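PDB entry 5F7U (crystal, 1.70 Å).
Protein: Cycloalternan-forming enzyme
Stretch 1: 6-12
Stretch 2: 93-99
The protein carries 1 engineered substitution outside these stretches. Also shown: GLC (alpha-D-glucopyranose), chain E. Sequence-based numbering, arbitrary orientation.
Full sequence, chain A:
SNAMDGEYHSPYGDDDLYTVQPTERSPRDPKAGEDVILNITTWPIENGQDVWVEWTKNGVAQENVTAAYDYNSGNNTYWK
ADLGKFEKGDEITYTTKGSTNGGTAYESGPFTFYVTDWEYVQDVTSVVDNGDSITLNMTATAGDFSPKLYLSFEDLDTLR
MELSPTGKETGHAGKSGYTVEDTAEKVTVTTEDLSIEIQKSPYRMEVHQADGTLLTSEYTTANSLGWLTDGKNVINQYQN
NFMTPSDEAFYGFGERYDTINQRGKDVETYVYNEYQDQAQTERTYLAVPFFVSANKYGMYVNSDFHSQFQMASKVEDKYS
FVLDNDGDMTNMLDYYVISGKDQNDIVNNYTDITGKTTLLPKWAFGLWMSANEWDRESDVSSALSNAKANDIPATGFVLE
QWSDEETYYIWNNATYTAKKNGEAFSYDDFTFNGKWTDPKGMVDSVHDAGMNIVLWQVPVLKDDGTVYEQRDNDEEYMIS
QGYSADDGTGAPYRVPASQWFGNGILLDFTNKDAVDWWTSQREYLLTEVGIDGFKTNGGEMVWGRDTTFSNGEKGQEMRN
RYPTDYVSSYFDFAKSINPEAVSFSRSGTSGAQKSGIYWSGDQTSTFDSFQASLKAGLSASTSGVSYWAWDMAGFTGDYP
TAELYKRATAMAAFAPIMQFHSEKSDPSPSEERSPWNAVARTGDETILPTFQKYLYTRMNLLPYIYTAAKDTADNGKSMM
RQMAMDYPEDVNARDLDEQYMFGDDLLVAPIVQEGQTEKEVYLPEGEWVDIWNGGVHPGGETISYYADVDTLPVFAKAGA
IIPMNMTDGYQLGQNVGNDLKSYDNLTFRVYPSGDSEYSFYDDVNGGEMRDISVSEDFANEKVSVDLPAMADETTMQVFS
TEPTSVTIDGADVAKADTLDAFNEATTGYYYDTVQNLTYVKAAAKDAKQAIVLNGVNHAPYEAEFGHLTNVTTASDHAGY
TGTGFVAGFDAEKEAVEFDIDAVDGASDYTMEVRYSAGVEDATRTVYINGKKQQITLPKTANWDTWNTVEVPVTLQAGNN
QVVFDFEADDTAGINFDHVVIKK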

# COMPACT_ATOMS: atom_id res chain seq x y z
N GLY A 6 18.04 -12.96 45.41
CA GLY A 6 17.63 -11.69 44.82
C GLY A 6 16.19 -11.28 44.94
O GLY A 6 15.36 -12.04 45.43
N GLU A 7 15.93 -10.05 44.50
CA GLU A 7 14.61 -9.45 44.43
C GLU A 7 14.58 -8.63 43.15
O GLU A 7 15.61 -8.08 42.75
CB GLU A 7 14.38 -8.56 45.66
CG GLU A 7 13.07 -7.75 45.69
CD GLU A 7 13.08 -6.50 44.80
OE1 GLU A 7 14.18 -6.02 44.39
OE2 GLU A 7 11.98 -6.00 44.48
N TYR A 8 13.40 -8.50 42.54
CA TYR A 8 13.26 -7.67 41.35
C TYR A 8 11.84 -7.14 41.14
O TYR A 8 10.87 -7.88 41.21
CB TYR A 8 13.74 -8.46 40.14
CG TYR A 8 13.69 -7.72 38.83
CD1 TYR A 8 14.75 -6.90 38.43
CD2 TYR A 8 12.59 -7.85 37.97
CE1 TYR A 8 14.70 -6.23 37.22
CE2 TYR A 8 12.53 -7.19 36.75
CZ TYR A 8 13.60 -6.39 36.38
OH TYR A 8 13.54 -5.72 35.17
N HIS A 9 11.76 -5.84 40.86
CA HIS A 9 10.54 -5.19 40.39
C HIS A 9 10.99 -4.13 39.39
O HIS A 9 12.04 -3.50 39.59
CB HIS A 9 9.75 -4.56 41.56
CG HIS A 9 8.69 -3.58 41.13
ND1 HIS A 9 7.44 -3.96 40.68
CD2 HIS A 9 8.71 -2.22 41.07
CE1 HIS A 9 6.74 -2.89 40.36
NE2 HIS A 9 7.49 -1.82 40.59
N SER A 10 10.24 -3.98 38.30
CA SER A 10 10.54 -2.95 37.31
C SER A 10 9.19 -2.51 36.75
O SER A 10 8.55 -3.29 36.05
CB SER A 10 11.44 -3.50 36.20
OG SER A 10 11.98 -2.43 35.42
N PRO A 11 8.76 -1.28 37.07
CA PRO A 11 7.33 -0.94 36.93
C PRO A 11 6.76 -1.03 35.52
O PRO A 11 5.59 -1.36 35.36
CB PRO A 11 7.26 0.52 37.43
CG PRO A 11 8.66 1.03 37.38
CD PRO A 11 9.51 -0.18 37.69
N TYR A 12 7.57 -0.74 34.50
CA TYR A 12 7.06 -0.79 33.13
C TYR A 12 7.38 -2.06 32.36
O TYR A 12 6.89 -2.22 31.24
CB TYR A 12 7.54 0.43 32.34
CG TYR A 12 7.26 1.74 33.04
CD1 TYR A 12 5.94 2.25 33.16
CD2 TYR A 12 8.30 2.48 33.58
CE1 TYR A 12 5.70 3.47 33.82
CE2 TYR A 12 8.08 3.68 34.23
CZ TYR A 12 6.79 4.17 34.34
OH TYR A 12 6.62 5.38 34.99
N THR A 93 6.76 7.89 45.55
CA THR A 93 8.09 7.31 45.34
C THR A 93 8.26 6.07 46.22
O THR A 93 7.98 6.13 47.41
CB THR A 93 9.20 8.34 45.61
OG1 THR A 93 9.06 9.43 44.68
CG2 THR A 93 10.60 7.72 45.45
N TYR A 94 8.71 4.96 45.63
CA TYR A 94 8.79 3.70 46.39
C TYR A 94 10.01 2.87 46.02
O TYR A 94 10.56 3.00 44.93
CB TYR A 94 7.50 2.85 46.22
CG TYR A 94 7.28 2.31 44.81
CD1 TYR A 94 7.79 1.05 44.44
CD2 TYR A 94 6.57 3.04 43.85
CE1 TYR A 94 7.61 0.55 43.15
CE2 TYR A 94 6.39 2.54 42.55
CZ TYR A 94 6.91 1.30 42.22
OH TYR A 94 6.72 0.79 40.94
N THR A 95 10.40 2.00 46.95
CA THR A 95 11.48 1.04 46.78
C THR A 95 10.91 -0.30 47.23
O THR A 95 10.29 -0.39 48.30
CB THR A 95 12.70 1.45 47.64
OG1 THR A 95 13.18 2.73 47.21
CG2 THR A 95 13.86 0.44 47.54
N THR A 96 11.07 -1.32 46.41
CA THR A 96 10.59 -2.66 46.77
C THR A 96 11.75 -3.42 47.40
O THR A 96 12.89 -3.25 46.97
CB THR A 96 10.00 -3.41 45.55
OG1 THR A 96 10.98 -3.45 44.51
CG2 THR A 96 8.76 -2.67 45.06
N LYS A 97 11.46 -4.22 48.42
CA LYS A 97 12.51 -4.89 49.21
C LYS A 97 12.16 -6.33 49.54
O LYS A 97 11.00 -6.65 49.77
CB LYS A 97 12.79 -4.15 50.53
CG LYS A 97 13.32 -2.75 50.33
CD LYS A 97 13.96 -2.22 51.60
CE LYS A 97 14.73 -0.96 51.30
NZ LYS A 97 15.38 -0.48 52.55
N GLY A 98 13.18 -7.18 49.53
CA GLY A 98 13.03 -8.56 50.01
C GLY A 98 14.19 -8.97 50.89
O GLY A 98 15.32 -8.57 50.65
N SER A 99 13.89 -9.76 51.92
CA SER A 99 14.93 -10.42 52.72
C SER A 99 14.39 -11.71 53.32
O SER A 99 13.18 -11.90 53.44
CB SER A 99 15.46 -9.51 53.82
OG SER A 99 14.41 -9.10 54.66
C1 GLC E . 15.52 -11.53 37.55
C2 GLC E . 14.29 -11.19 36.71
C3 GLC E . 14.74 -10.73 35.31
C4 GLC E . 15.69 -9.54 35.42
C5 GLC E . 16.87 -9.84 36.36
C6 GLC E . 17.70 -8.60 36.65
O2 GLC E . 13.42 -12.34 36.64
O3 GLC E . 13.62 -10.40 34.48
O4 GLC E . 16.15 -9.19 34.11
O5 GLC E . 16.42 -10.40 37.62
O6 GLC E . 19.05 -8.98 36.95

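The two stretches run roughly antiparallel, with 155° between the directions of their strands. The strand axes come no closer than 6.9 Å. The CA atoms of Glu7 and Gly98 are 5.9 Å apart, and those of His9 and Thr96 are 6.9 Å apart. No backbone hydrogen bond joins the stretches. Both hydrogen bonds run from side chain to side chain, while Glu7 also packs on the backbone of Lys97 and Gly98.

The first bond belongs to Thr96. Its OG1 donates to OE2 of Glu7 at 2.7 Å, a usual distance for a hydroxyl donating to a carboxylate. Both carboxylate oxygens of Glu7 are satisfied, since OE1 is hydrogen-bonded elsewhere in the structure. CG of Glu7 lies 3.9 Å from N of Gly98 and 4.2 Å from C of Lys97. Gly98 has no side chain. An ideal CB there would point toward the other stretch and lie 3.6 Å from CG of Glu7, a tight contact but not a clear clash.

The second bond joins His9 and Tyr94. NE2 of His9 and OH of Tyr94 are 2.7 Å apart, with an angle of 155°. Either atom could be the donor. OH of Tyr94 lies at the edge of the His9 ring, near its plane, as a bond to a ring nitrogen requires. The ring centroids are 5.5 Å apart and the planes meet at 57°, an oblique arrangement. Both imidazole nitrogens are engaged, because ND1 bonds elsewhere in the structure. The tyrosine hydroxyl also has a further hydrogen bond elsewhere.

Two carbon-to-oxygen contacts accompany these polar pairs. CB of His9 is 3.4 Å from OG1 of Thr96, so this hydroxyl touches both Glu7 and His9 but hydrogen-bonds only to Glu7 across the contact. CB of Pro11 packs 3.6 Å from OH of Tyr94.

The CA-to-CB bonds alternate. Those of Glu7, His9 and Pro11 point toward the other stretch, as do those of Tyr94 and Thr96. Those of Tyr8, Ser10, Thr95, Lys97 and Ser99 point away. NZ of Lys97 finds its hydrogen bond elsewhere. Tyr8 turns to the bound glucose instead: its CD1 is 3.8 Å from C6 of GLC, and the sugar's C4 lies over one face of the ring.

The buried area is modest, 259 Å² for both sides together. Within it, the polar side-chain ends of Glu7, His9, Tyr94 and Thr96 all have hydrogen-bonding partners.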